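Local structure of 190aa long hypothetical protein (Pyrococcus horikoshii, 2DDZ) at residues V96-N101 / T162-R167; I113-R118 / E155-D160; L6-E11 / R167-L172; L90-L95 / A106-D111; N2-L7 / Y71-F76. The protein is of unknown function but belongs to the DUF366 family, probably a distant relative of class II tRNA synthetase domains, and assembles as a hexamer. All coordinates share one frame; numbering follows the deposited sequence.

Interaction 1. Residues V96-N101 / T162-R167; sequences VELLWN and TEFMER. With GAI (guanidine), chain S.
E163 OE2 is gripped by two nitrogens of R167, whose aliphatic stem also leans on L98. NH1 lies 2.6 Å from E163 OE2 (N-H...O angle 151°), approaching from above the carboxylate plane. R167 NE donates to the syn lone pair of the same E163 OE2, at 2.9 Å. A bend at chi3 (-36°) turns the guanidinium side-on to E163, one helical turn back, and R167 CD is left 4.0 Å from L98 CD1. An arginine suits this margin because its stem is apolar while its head stays charged. Two helices that pack with the mixed beta-sheet meet here, 81-100 and 161-184, their local axes 12.0 Å apart and inclined at 127°. So wide a gap needs large side chains: F164 sends CE1 to within 3.7 Å of L98 CD2 and 3.8 Å of L99 CD2, the ring presented obliquely to both methyls. Y102 meets F164 edge-to-face, and I159 packs on both F164 and L99. On another side of helix 81-100, guanidine places N1 over one face of W100, 3.3 Å from W100 CE3 and offset toward the rim. An alanine at W100 would probably leave this guanidine without its aromatic platform and, as the subunits are identical, abolish the W100-W100 contact across the interface.

Interaction 2. Residues I113-R118 / E155-D160; sequences IYVNGR and EELGID
R118 and E156 meet end-on in a two-pronged salt bridge, one guanidinium nitrogen to each carboxylate oxygen. R118 NH1 reaches E156 OE2 at 2.7 Å in a nearly straight bond (169°), and R118 NH2 reaches E156 OE1 at 3.0 Å with more bend. The two flat groups are turned 49° apart, so the pair is not coplanar. Beside this polar margin V115 CG1 and L157 CD2 touch tip to tip, 3.8 Å apart, two branched apolar side chains closing the gap between the end of strand 112-115 and the loop before helix 161-184. E156 gains its reach from a fully extended chain, with CG anti to the backbone N (chi1 -177°). R118 NH2 has a further acceptor in A151 O, which helps fix the guanidinium, while I104 and I152 pack on L157. Farther out, the type I turn from E155 to G158 presents E156 and L157, and D160 sits at the N-cap of helix 161-184, its carboxylate making weak hydrogen bonds to T162 N and E163 N. Across from it, N116 and G117, both with positive phi, form the type I' turn of a two-residue beta hairpin, closed by V115 and R118 hydrogen-bonding each other through their backbones.

Interaction 3. Residues L6-E11 / R167-L172; sequences LLIIKE and RSAKAL
L6 reaches helix 161-184 with both branches of its side chain, CD1 standing 4.0 Å from A169 CB and CD2 4.1 Å from A169 CB. Its CG lies anti to the backbone N (chi1 172°), which swings the fork of the leucine toward the helix. L7 points to the other face of the strand, where F30 and I32 pack on it. I8 returns to the helix side and makes the tighter touch, its CD1 only 3.4 Å from A169 CB, closer than usual van der Waals contact. This is helix-on-sheet packing: strand 5-8, parallel to strand 36-45, is covered by helix 161-184. Alanine suits the helix position, because its single methyl lets the two branched side chains converge on one point and the backbones approach to 7.8 Å between the CA atoms of L6 and A169. Next door, S168 hydrogen-bonds Y71 and so ties the helix to the sheet. I9 packs on F30 and F40, and K10 then sends its amine to a salt bridge with E166, one turn before A169 on the same helix.

Interaction 4. Residues L90-L95 / A106-D111; sequences LLIARL and ASRRGD
I92 and R108 bury more surface than any other residues of this contact, and their side chains cross at about a right angle. I92 CG2 lies 3.7 Å from R108 CD, so the isoleucine meets the aliphatic part of the arginine and not its charged end. With CG1 beside its own backbone N (chi1 -81°), I92 also turns its other branch toward D111, CG1 standing 3.5 Å from D111 O. D111 takes part through its backbone carbonyl, its carboxylate leading off the other way. A93 supplies a small methyl, CB 3.7 Å from R108 NE, and its size lets the arginine come close against helix 81-100. Beyond a bend at chi3 (65°), R108 NH1 hydrogen-bonds G110 O at 2.7 Å, in the carbonyl plane and on a lone pair. G110 has positive phi, a conformation that glycine adopts easily, where the chain turns out of strand 106-109. The remaining nitrogens go to the second subunit: NE to its E97 and NH2 to its E175. A leucine in place of R108 would probably leave both of those glutamates without their cationic mate and G110 O without this donor. The chemistry is thus divided: the arginine's stem extends the apolar packing of helix against strand, while its head, with every nitrogen engaged, carries positive charge into the subunit interface, where two carboxylates are likely to stabilise it.

Interaction 5. Residues N2-L7 / Y71-F76; sequences NSMELL and YILELF
No ring face or edge lies between M4 and the two leucines it touches, L73 and L75; the contact is wholly aliphatic apart from the methionine sulfur. The aromatic rings at the ends of segment 71-76 turn to other partners: Y71 packs on F164 and I136, while F76 meets the ring of H24 with planes at about 50°. Between them M4 does the reaching. Its chain is fully extended, CG anti to the backbone N (chi1 178°) and the later torsions equally straight, which carries the terminal methyl across the gap. M4 CE stands 3.5 Å from L73 CD1, tighter than usual for two carbons, the two side chains crossing at about a right angle. L75 CD2 is looser, 4.3 Å from M4 CE. An unbranched, flexible methionine suits a place where the CA atoms of M4 and L75 are 9.4 Å apart, and two leucine methyls give its end a small apolar seat. The long gap has a simple cause: strand 36-45 runs between, parallel to strand 5-8 and antiparallel to strand 68-75, and its L37 also packs on M4. Above the sheet, helix 161-184 covers the contact, with I176 touching both M4 and L73, while S3 O, in a poorly ordered start of the chain, accepts a hydrogen bond from R180 NH2 of that helix.

Overall arrangement
From the N terminus, strand 5-8 opens both interaction 3 and interaction 5. Interaction 5 closes first, at strand 68-75, within the central sheet. Helix 81-100 then opens interaction 4, which closes at strand 106-109, and interaction 1, which starts before interaction 4 has closed, so the two cross. Interaction 2 runs from the end of strand 112-115 and its hairpin turn to the loop before helix 161-184 and is nested inside interaction 1. That helix closes interaction 1 and then interaction 3, the longest loop, within which interactions 1, 2 and 4 all lie. Helix 161-184 thus ties strand 5-8 to helix 81-100, and interactions 1 and 4 both also touch the second subunit.

Interaction 1. Residues V96-N101 / T162-R167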
# COMPACT_ATOMS: atom_id res chain seq x y z
N VAL E 96 27.56 10.51 -9.78
CA VAL E 96 28.60 10.04 -10.68
C VAL E 96 28.68 10.96 -11.90
O VAL E 96 29.76 11.40 -12.29
CB VAL E 96 28.33 8.57 -11.12
CG1 VAL E 96 29.23 8.17 -12.27
CG2 VAL E 96 28.56 7.63 -9.92
N GLU E 97 27.52 11.27 -12.48
CA GLU E 97 27.44 12.18 -13.62
C GLU E 97 28.08 13.52 -13.25
O GLU E 97 28.78 14.13 -14.04
CB GLU E 97 25.98 12.41 -13.99
CG GLU E 97 25.30 11.28 -14.75
CD GLU E 97 23.78 11.36 -14.66
OE1 GLU E 97 23.25 12.48 -14.50
OE2 GLU E 97 23.12 10.30 -14.76
N LEU E 98 27.81 13.96 -12.03
CA LEU E 98 28.33 15.23 -11.53
C LEU E 98 29.85 15.28 -11.42
O LEU E 98 30.46 16.33 -11.63
CB LEU E 98 27.70 15.53 -10.17
CG LEU E 98 28.18 16.84 -9.53
CD1 LEU E 98 27.86 18.00 -10.46
CD2 LEU E 98 27.51 17.04 -8.17
N LEU E 99 30.47 14.16 -11.07
CA LEU E 99 31.92 14.12 -10.94
C LEU E 99 32.57 14.29 -12.30
O LEU E 99 33.70 14.75 -12.41
CB LEU E 99 32.36 12.81 -10.27
CG LEU E 99 32.06 12.72 -8.77
CD1 LEU E 99 32.36 11.32 -8.27
CD2 LEU E 99 32.91 13.73 -8.03
N TRP E 100 31.84 13.92 -13.35
CA TRP E 100 32.34 14.08 -14.71
C TRP E 100 32.53 15.56 -15.06
O TRP E 100 33.46 15.90 -15.78
CB TRP E 100 31.39 13.43 -15.71
CG TRP E 100 31.63 11.97 -15.84
CD1 TRP E 100 30.98 10.96 -15.19
CD2 TRP E 100 32.62 11.34 -16.66
NE1 TRP E 100 31.50 9.74 -15.54
CE2 TRP E 100 32.51 9.94 -16.45
CE3 TRP E 100 33.59 11.81 -17.55
CZ2 TRP E 100 33.35 9.02 -17.10
CZ3 TRP E 100 34.42 10.90 -18.19
CH2 TRP E 100 34.29 9.51 -17.96
N ASN E 101 31.64 16.42 -14.57
CA ASN E 101 31.73 17.85 -14.85
C ASN E 101 32.88 18.46 -14.04
O ASN E 101 33.14 19.66 -14.09
CB ASN E 101 30.40 18.55 -14.54
CG ASN E 101 29.26 18.05 -15.42
OD1 ASN E 101 29.49 17.43 -16.46
ND2 ASN E 101 28.02 18.33 -15.01
N THR E 162 33.51 21.81 0.45
CA THR E 162 32.50 22.86 0.56
C THR E 162 31.75 23.15 -0.74
O THR E 162 30.52 23.11 -0.77
CB THR E 162 33.12 24.19 1.06
OG1 THR E 162 33.91 23.95 2.23
CG2 THR E 162 32.03 25.19 1.41
N GLU E 163 32.48 23.43 -1.81
CA GLU E 163 31.83 23.73 -3.08
C GLU E 163 31.09 22.52 -3.63
O GLU E 163 30.01 22.66 -4.20
CB GLU E 163 32.88 24.22 -4.09
CG GLU E 163 32.29 24.85 -5.35
CD GLU E 163 31.78 23.84 -6.36
OE1 GLU E 163 32.46 22.81 -6.57
OE2 GLU E 163 30.71 24.07 -6.95
N PHE E 164 31.66 21.33 -3.46
CA PHE E 164 31.00 20.13 -3.96
C PHE E 164 29.66 19.93 -3.21
O PHE E 164 28.64 19.67 -3.83
CB PHE E 164 31.90 18.89 -3.79
CG PHE E 164 31.34 17.65 -4.44
CD1 PHE E 164 31.34 17.50 -5.82
CD2 PHE E 164 30.76 16.64 -3.66
CE1 PHE E 164 30.76 16.38 -6.42
CE2 PHE E 164 30.18 15.52 -4.25
CZ PHE E 164 30.18 15.39 -5.64
N MET E 165 29.71 20.07 -1.88
CA MET E 165 28.54 19.94 -1.02
C MET E 165 27.38 20.80 -1.58
O MET E 165 26.25 20.34 -1.70
CB MET E 165 28.87 20.39 0.42
CG MET E 165 29.82 19.46 1.20
SD MET E 165 30.35 19.99 2.80
CE MET E 165 28.94 19.94 3.57
N GLU E 166 27.70 22.05 -1.91
CA GLU E 166 26.72 22.98 -2.45
C GLU E 166 26.14 22.55 -3.81
O GLU E 166 24.92 22.54 -4.00
CB GLU E 166 27.36 24.37 -2.61
CG GLU E 166 26.40 25.52 -2.87
CD GLU E 166 25.62 25.92 -1.64
OE1 GLU E 166 26.16 25.73 -0.52
OE2 GLU E 166 24.49 26.43 -1.77
N ARG E 167 27.02 22.21 -4.75
CA ARG E 167 26.56 21.84 -6.09
C ARG E 167 25.86 20.49 -6.18
O ARG E 167 24.89 20.34 -6.92
CB ARG E 167 27.72 21.86 -7.09
CG ARG E 167 27.22 21.90 -8.54
CD ARG E 167 28.34 21.83 -9.55
NE ARG E 167 29.51 22.55 -9.07
CZ ARG E 167 30.62 22.74 -9.78
NH1 ARG E 167 31.64 23.40 -9.24
NH2 ARG E 167 30.72 22.28 -11.02
C GAI S . 32.04 10.83 -20.72
N1 GAI S . 31.19 11.05 -19.76
N2 GAI S . 32.42 11.82 -21.54
N3 GAI S . 32.54 9.58 -20.89

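Interaction 2. Residues I113-R118 / E155-D160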
# COMPACT_ATOMS: atom_id res chain seq x y z
N ILE E 113 30.37 4.29 -5.69
CA ILE E 113 31.08 5.13 -6.64
C ILE E 113 32.56 4.76 -6.64
O ILE E 113 33.20 4.69 -5.59
CB ILE E 113 30.92 6.60 -6.27
CG1 ILE E 113 29.45 7.00 -6.41
CG2 ILE E 113 31.83 7.47 -7.14
CD1 ILE E 113 29.14 8.36 -5.88
N TYR E 114 33.10 4.51 -7.83
CA TYR E 114 34.51 4.15 -7.98
C TYR E 114 35.25 5.08 -8.94
O TYR E 114 34.69 5.58 -9.93
CB TYR E 114 34.68 2.71 -8.49
CG TYR E 114 34.48 1.63 -7.45
CD1 TYR E 114 33.20 1.27 -7.03
CD2 TYR E 114 35.57 0.97 -6.88
CE1 TYR E 114 33.01 0.28 -6.07
CE2 TYR E 114 35.39 -0.02 -5.91
CZ TYR E 114 34.10 -0.36 -5.51
OH TYR E 114 33.91 -1.33 -4.56
N VAL E 115 36.53 5.30 -8.64
CA VAL E 115 37.39 6.13 -9.47
C VAL E 115 38.72 5.39 -9.53
O VAL E 115 39.37 5.17 -8.51
CB VAL E 115 37.61 7.53 -8.86
CG1 VAL E 115 38.57 8.33 -9.72
CG2 VAL E 115 36.27 8.27 -8.73
N ASN E 116 39.12 5.00 -10.74
CA ASN E 116 40.36 4.27 -10.92
C ASN E 116 40.41 3.05 -10.01
O ASN E 116 41.36 2.87 -9.26
CB ASN E 116 41.57 5.16 -10.64
CG ASN E 116 41.67 6.33 -11.61
OD1 ASN E 116 41.41 6.18 -12.80
ND2 ASN E 116 42.06 7.50 -11.10
N GLY E 117 39.35 2.25 -10.06
CA GLY E 117 39.26 1.04 -9.25
C GLY E 117 39.22 1.22 -7.74
O GLY E 117 39.22 0.24 -7.01
N ARG E 118 39.16 2.46 -7.28
CA ARG E 118 39.13 2.76 -5.84
C ARG E 118 37.76 3.30 -5.39
O ARG E 118 37.16 4.15 -6.06
CB ARG E 118 40.25 3.76 -5.54
CG ARG E 118 41.62 3.24 -5.96
CD ARG E 118 42.67 4.34 -5.97
NE ARG E 118 42.93 4.85 -4.63
CZ ARG E 118 43.52 6.02 -4.38
NH1 ARG E 118 43.92 6.79 -5.39
NH2 ARG E 118 43.72 6.42 -3.13
N GLU E 155 39.65 15.14 -1.84
CA GLU E 155 40.88 15.93 -1.90
C GLU E 155 41.83 15.42 -2.99
O GLU E 155 42.22 16.18 -3.87
CB GLU E 155 41.57 15.92 -0.53
CG GLU E 155 41.01 16.97 0.42
CD GLU E 155 41.56 16.84 1.81
OE1 GLU E 155 42.67 16.29 1.95
OE2 GLU E 155 40.88 17.31 2.77
N GLU E 156 42.17 14.14 -2.94
CA GLU E 156 43.05 13.55 -3.94
C GLU E 156 42.53 13.80 -5.37
O GLU E 156 43.30 13.81 -6.32
CB GLU E 156 43.20 12.04 -3.70
CG GLU E 156 44.17 11.38 -4.67
CD GLU E 156 44.42 9.91 -4.37
OE1 GLU E 156 43.99 9.42 -3.30
OE2 GLU E 156 45.06 9.24 -5.21
N LEU E 157 41.22 13.98 -5.50
CA LEU E 157 40.63 14.23 -6.82
C LEU E 157 40.67 15.73 -7.13
O LEU E 157 40.27 16.16 -8.22
CB LEU E 157 39.18 13.73 -6.87
CG LEU E 157 38.90 12.24 -6.68
CD1 LEU E 157 37.40 12.03 -6.68
CD2 LEU E 157 39.56 11.40 -7.77
N GLY E 158 41.16 16.51 -6.18
CA GLY E 158 41.25 17.95 -6.38
C GLY E 158 39.91 18.66 -6.35
O GLY E 158 39.72 19.67 -7.03
N ILE E 159 38.97 18.13 -5.57
CA ILE E 159 37.66 18.74 -5.45
C ILE E 159 37.54 19.36 -4.07
O ILE E 159 37.99 18.78 -3.08
CB ILE E 159 36.54 17.71 -5.64
CG1 ILE E 159 36.62 17.12 -7.05
CG2 ILE E 159 35.17 18.36 -5.43
CD1 ILE E 159 35.58 16.06 -7.31
N ASP E 160 36.93 20.54 -4.00
CA ASP E 160 36.74 21.23 -2.73
C ASP E 160 35.45 20.74 -2.07
O ASP E 160 34.36 20.88 -2.62
CB ASP E 160 36.68 22.75 -2.97
CG ASP E 160 36.23 23.53 -1.75
OD1 ASP E 160 36.47 23.07 -0.60
OD2 ASP E 160 35.64 24.61 -1.93

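Interaction 3. Residues L6-E11 / R167-L172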
# COMPACT_ATOMS: atom_id res chain seq x y z
N LEU E 6 15.93 21.62 1.95
CA LEU E 6 17.37 21.40 1.90
C LEU E 6 18.11 22.18 2.99
O LEU E 6 17.81 23.34 3.25
CB LEU E 6 17.94 21.80 0.54
CG LEU E 6 19.47 21.81 0.42
CD1 LEU E 6 20.03 20.42 0.67
CD2 LEU E 6 19.86 22.29 -0.96
N LEU E 7 19.08 21.53 3.62
CA LEU E 7 19.88 22.15 4.66
C LEU E 7 21.33 21.68 4.59
O LEU E 7 21.61 20.50 4.78
CB LEU E 7 19.33 21.82 6.05
CG LEU E 7 20.18 22.33 7.23
CD1 LEU E 7 20.22 23.87 7.19
CD2 LEU E 7 19.62 21.85 8.57
N ILE E 8 22.23 22.62 4.32
CA ILE E 8 23.66 22.32 4.26
C ILE E 8 24.26 22.94 5.52
O ILE E 8 24.21 24.15 5.69
CB ILE E 8 24.35 22.97 3.05
CG1 ILE E 8 23.60 22.67 1.76
CG2 ILE E 8 25.77 22.42 2.92
CD1 ILE E 8 23.53 21.20 1.42
N ILE E 9 24.82 22.11 6.41
CA ILE E 9 25.42 22.62 7.64
C ILE E 9 26.88 23.01 7.36
O ILE E 9 27.77 22.17 7.34
CB ILE E 9 25.34 21.57 8.76
CG1 ILE E 9 23.87 21.25 9.02
CG2 ILE E 9 26.01 22.08 10.04
CD1 ILE E 9 23.64 20.08 9.94
N LYS E 10 27.09 24.31 7.14
CA LYS E 10 28.38 24.88 6.83
C LYS E 10 29.17 25.46 8.03
O LYS E 10 30.40 25.46 8.03
CB LYS E 10 28.18 25.98 5.79
CG LYS E 10 27.24 25.57 4.67
CD LYS E 10 26.76 26.74 3.84
CE LYS E 10 26.07 26.20 2.60
NZ LYS E 10 25.54 27.27 1.73
N GLU E 11 28.46 25.95 9.04
CA GLU E 11 29.06 26.53 10.25
C GLU E 11 29.88 25.55 11.11
O GLU E 11 30.87 25.94 11.74
CB GLU E 11 27.95 27.14 11.13
CG GLU E 11 26.82 26.15 11.47
CD GLU E 11 25.75 26.05 10.38
OE1 GLU E 11 26.05 26.30 9.20
OE2 GLU E 11 24.59 25.70 10.72
N ARG E 167 27.02 22.21 -4.75
CA ARG E 167 26.56 21.84 -6.09
C ARG E 167 25.86 20.49 -6.18
O ARG E 167 24.89 20.34 -6.92
CB ARG E 167 27.72 21.86 -7.09
CG ARG E 167 27.22 21.90 -8.54
CD ARG E 167 28.34 21.83 -9.55
NE ARG E 167 29.51 22.55 -9.07
CZ ARG E 167 30.62 22.74 -9.78
NH1 ARG E 167 31.64 23.40 -9.24
NH2 ARG E 167 30.72 22.28 -11.02
N SER E 168 26.37 19.52 -5.43
CA SER E 168 25.79 18.18 -5.44
C SER E 168 24.45 18.18 -4.70
O SER E 168 23.53 17.47 -5.11
CB SER E 168 26.76 17.17 -4.81
OG SER E 168 27.04 17.49 -3.46
N ALA E 169 24.32 18.99 -3.65
CA ALA E 169 23.06 19.05 -2.92
C ALA E 169 21.94 19.53 -3.84
O ALA E 169 20.83 18.98 -3.84
CB ALA E 169 23.18 19.99 -1.73
N LYS E 170 22.24 20.56 -4.63
CA LYS E 170 21.28 21.12 -5.57
C LYS E 170 20.94 20.09 -6.65
O LYS E 170 19.80 20.00 -7.10
CB LYS E 170 21.87 22.39 -6.20
CG LYS E 170 20.92 23.22 -7.06
CD LYS E 170 21.66 24.40 -7.69
CE LYS E 170 20.76 25.31 -8.52
NZ LYS E 170 19.83 26.12 -7.67
N ALA E 171 21.94 19.31 -7.06
CA ALA E 171 21.76 18.29 -8.09
C ALA E 171 20.81 17.18 -7.64
O ALA E 171 19.99 16.71 -8.41
CB ALA E 171 23.12 17.67 -8.45
N LEU E 172 20.94 16.78 -6.37
CA LEU E 172 20.09 15.74 -5.81
C LEU E 172 18.66 16.22 -5.57
O LEU E 172 17.71 15.48 -5.81
CB LEU E 172 20.71 15.21 -4.51
CG LEU E 172 22.07 14.54 -4.67
CD1 LEU E 172 22.40 13.76 -3.41
CD2 LEU E 172 22.06 13.60 -5.87

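Interaction 4. Residues L90-L95 / A106-D111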
# COMPACT_ATOMS: atom_id res chain seq x y z
N LEU E 90 19.60 5.92 -8.02
CA LEU E 90 19.41 6.98 -8.99
C LEU E 90 20.25 8.17 -8.54
O LEU E 90 20.88 8.85 -9.35
CB LEU E 90 17.95 7.41 -9.06
CG LEU E 90 17.67 8.61 -9.97
CD1 LEU E 90 18.16 8.35 -11.40
CD2 LEU E 90 16.18 8.87 -9.96
N LEU E 91 20.26 8.42 -7.23
CA LEU E 91 21.01 9.53 -6.68
C LEU E 91 22.52 9.31 -6.78
O LEU E 91 23.26 10.25 -7.09
CB LEU E 91 20.61 9.76 -5.21
CG LEU E 91 19.14 10.09 -4.92
CD1 LEU E 91 18.97 10.29 -3.41
CD2 LEU E 91 18.72 11.34 -5.66
N ILE E 92 22.99 8.09 -6.53
CA ILE E 92 24.42 7.79 -6.63
C ILE E 92 24.81 7.96 -8.10
O ILE E 92 25.89 8.45 -8.41
CB ILE E 92 24.76 6.35 -6.15
CG1 ILE E 92 24.86 6.31 -4.63
CG2 ILE E 92 26.11 5.89 -6.69
CD1 ILE E 92 23.76 7.05 -3.98
N ALA E 93 23.90 7.57 -8.99
CA ALA E 93 24.17 7.72 -10.41
C ALA E 93 24.30 9.20 -10.76
O ALA E 93 25.18 9.57 -11.52
CB ALA E 93 23.05 7.08 -11.24
N ARG E 94 23.44 10.04 -10.19
CA ARG E 94 23.53 11.47 -10.48
C ARG E 94 24.85 12.05 -9.96
O ARG E 94 25.47 12.88 -10.63
CB ARG E 94 22.37 12.24 -9.86
CG ARG E 94 22.48 13.76 -10.03
CD ARG E 94 22.15 14.22 -11.45
NE ARG E 94 22.32 15.67 -11.62
CZ ARG E 94 23.48 16.26 -11.91
NH1 ARG E 94 24.59 15.54 -12.06
NH2 ARG E 94 23.55 17.58 -12.04
N LEU E 95 25.28 11.61 -8.78
CA LEU E 95 26.55 12.05 -8.20
C LEU E 95 27.70 11.65 -9.13
O LEU E 95 28.69 12.37 -9.24
CB LEU E 95 26.78 11.42 -6.83
CG LEU E 95 25.90 11.92 -5.68
CD1 LEU E 95 26.34 11.24 -4.40
CD2 LEU E 95 26.01 13.45 -5.55
N ALA E 106 34.78 8.80 -13.20
CA ALA E 106 34.19 7.94 -12.17
C ALA E 106 33.13 6.99 -12.74
O ALA E 106 32.50 7.28 -13.76
CB ALA E 106 33.58 8.80 -11.07
N SER E 107 32.94 5.85 -12.08
CA SER E 107 31.96 4.86 -12.52
C SER E 107 31.11 4.39 -11.35
O SER E 107 31.39 4.70 -10.19
CB SER E 107 32.67 3.66 -13.14
OG SER E 107 33.55 3.08 -12.20
N ARG E 108 30.08 3.60 -11.66
CA ARG E 108 29.17 3.12 -10.63
C ARG E 108 28.99 1.61 -10.58
O ARG E 108 28.74 0.97 -11.60
CB ARG E 108 27.79 3.78 -10.82
CG ARG E 108 26.77 3.44 -9.74
CD ARG E 108 25.48 4.23 -9.94
NE ARG E 108 24.79 3.85 -11.17
CZ ARG E 108 23.93 2.84 -11.29
NH1 ARG E 108 23.63 2.08 -10.24
NH2 ARG E 108 23.37 2.59 -12.46
N ARG E 109 29.09 1.05 -9.38
CA ARG E 109 28.88 -0.38 -9.18
C ARG E 109 27.75 -0.48 -8.16
O ARG E 109 27.98 -0.48 -6.95
CB ARG E 109 30.14 -1.07 -8.64
CG ARG E 109 31.32 -1.03 -9.59
CD ARG E 109 32.51 -1.77 -9.02
NE ARG E 109 33.75 -1.39 -9.68
CZ ARG E 109 34.96 -1.84 -9.33
NH1 ARG E 109 35.09 -2.69 -8.32
NH2 ARG E 109 36.03 -1.42 -9.99
N GLY E 110 26.53 -0.54 -8.68
CA GLY E 110 25.35 -0.61 -7.84
C GLY E 110 25.14 0.73 -7.19
O GLY E 110 24.78 1.69 -7.86
N ASP E 111 25.38 0.79 -5.88
CA ASP E 111 25.23 2.02 -5.12
C ASP E 111 26.60 2.55 -4.67
O ASP E 111 26.68 3.42 -3.81
CB ASP E 111 24.33 1.78 -3.91
CG ASP E 111 24.95 0.84 -2.90
OD1 ASP E 111 25.88 0.09 -3.27
OD2 ASP E 111 24.49 0.83 -1.73

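Interaction 5. Residues N2-L7 / Y71-F76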
# COMPACT_ATOMS: atom_id res chain seq x y z
N ASN E 2 4.96 20.61 -6.63
CA ASN E 2 5.77 21.59 -5.94
C ASN E 2 7.19 21.35 -5.37
O ASN E 2 8.06 20.95 -6.12
CB ASN E 2 4.84 22.27 -4.94
CG ASN E 2 3.56 22.73 -5.60
OD1 ASN E 2 3.58 23.44 -6.61
ND2 ASN E 2 2.43 22.29 -5.05
N SER E 3 7.43 21.57 -4.07
CA SER E 3 8.80 21.47 -3.54
C SER E 3 9.33 20.43 -2.50
O SER E 3 8.68 19.42 -2.20
CB SER E 3 9.23 22.87 -3.08
OG SER E 3 9.20 23.79 -4.15
N MET E 4 10.54 20.70 -1.98
CA MET E 4 11.29 19.88 -0.99
C MET E 4 12.25 20.76 -0.15
O MET E 4 12.60 21.86 -0.59
CB MET E 4 12.11 18.82 -1.73
CG MET E 4 12.97 17.93 -0.86
SD MET E 4 13.87 16.69 -1.80
CE MET E 4 14.83 16.10 -0.53
N GLU E 5 12.68 20.27 1.01
CA GLU E 5 13.58 21.01 1.93
C GLU E 5 15.06 20.62 1.86
O GLU E 5 15.39 19.44 1.76
CB GLU E 5 13.13 20.81 3.38
CG GLU E 5 11.93 21.61 3.83
CD GLU E 5 12.27 23.04 4.19
OE1 GLU E 5 13.24 23.26 4.95
OE2 GLU E 5 11.56 23.95 3.71
N LEU E 6 15.93 21.62 1.95
CA LEU E 6 17.37 21.40 1.90
C LEU E 6 18.11 22.18 2.99
O LEU E 6 17.81 23.34 3.25
CB LEU E 6 17.94 21.80 0.54
CG LEU E 6 19.47 21.81 0.42
CD1 LEU E 6 20.03 20.42 0.67
CD2 LEU E 6 19.86 22.29 -0.96
N LEU E 7 19.08 21.53 3.62
CA LEU E 7 19.88 22.15 4.66
C LEU E 7 21.33 21.68 4.59
O LEU E 7 21.61 20.50 4.78
CB LEU E 7 19.33 21.82 6.05
CG LEU E 7 20.18 22.33 7.23
CD1 LEU E 7 20.22 23.87 7.19
CD2 LEU E 7 19.62 21.85 8.57
N TYR E 71 25.16 12.66 3.41
CA TYR E 71 23.88 13.08 2.86
C TYR E 71 22.81 12.25 3.53
O TYR E 71 22.83 11.03 3.45
CB TYR E 71 23.77 12.85 1.35
CG TYR E 71 24.83 13.53 0.52
CD1 TYR E 71 26.14 13.05 0.51
CD2 TYR E 71 24.53 14.66 -0.26
CE1 TYR E 71 27.12 13.66 -0.27
CE2 TYR E 71 25.51 15.28 -1.04
CZ TYR E 71 26.81 14.76 -1.04
OH TYR E 71 27.79 15.34 -1.80
N ILE E 72 21.88 12.91 4.20
CA ILE E 72 20.81 12.21 4.87
C ILE E 72 19.51 12.64 4.26
O ILE E 72 19.10 13.80 4.36
CB ILE E 72 20.81 12.46 6.36
CG1 ILE E 72 21.94 11.64 6.99
CG2 ILE E 72 19.47 12.07 6.98
CD1 ILE E 72 22.33 12.17 8.29
N LEU E 73 18.86 11.69 3.61
CA LEU E 73 17.62 11.92 2.93
C LEU E 73 16.43 11.23 3.59
O LEU E 73 16.54 10.08 4.03
CB LEU E 73 17.76 11.46 1.49
CG LEU E 73 16.53 11.56 0.60
CD1 LEU E 73 16.10 13.01 0.50
CD2 LEU E 73 16.85 10.98 -0.76
N GLU E 74 15.32 11.95 3.70
CA GLU E 74 14.09 11.38 4.25
C GLU E 74 12.91 11.79 3.38
O GLU E 74 12.69 12.96 3.10
CB GLU E 74 13.85 11.80 5.70
CG GLU E 74 12.68 11.03 6.34
CD GLU E 74 12.72 11.03 7.87
OE1 GLU E 74 13.25 12.00 8.45
OE2 GLU E 74 12.21 10.08 8.50
N LEU E 75 12.16 10.78 2.94
CA LEU E 75 11.01 11.00 2.09
C LEU E 75 9.79 10.30 2.67
O LEU E 75 9.78 9.08 2.87
CB LEU E 75 11.29 10.48 0.68
CG LEU E 75 12.45 11.16 -0.06
CD1 LEU E 75 12.58 10.58 -1.44
CD2 LEU E 75 12.20 12.66 -0.13
N PHE E 76 8.76 11.08 2.92
CA PHE E 76 7.54 10.55 3.47
C PHE E 76 6.63 10.07 2.35
O PHE E 76 5.59 10.66 2.05
CB PHE E 76 6.87 11.61 4.34
CG PHE E 76 7.70 11.98 5.54
CD1 PHE E 76 8.73 12.92 5.43
CD2 PHE E 76 7.49 11.35 6.77
CE1 PHE E 76 9.53 13.22 6.54
CE2 PHE E 76 8.29 11.65 7.88
CZ PHE E 76 9.31 12.58 7.77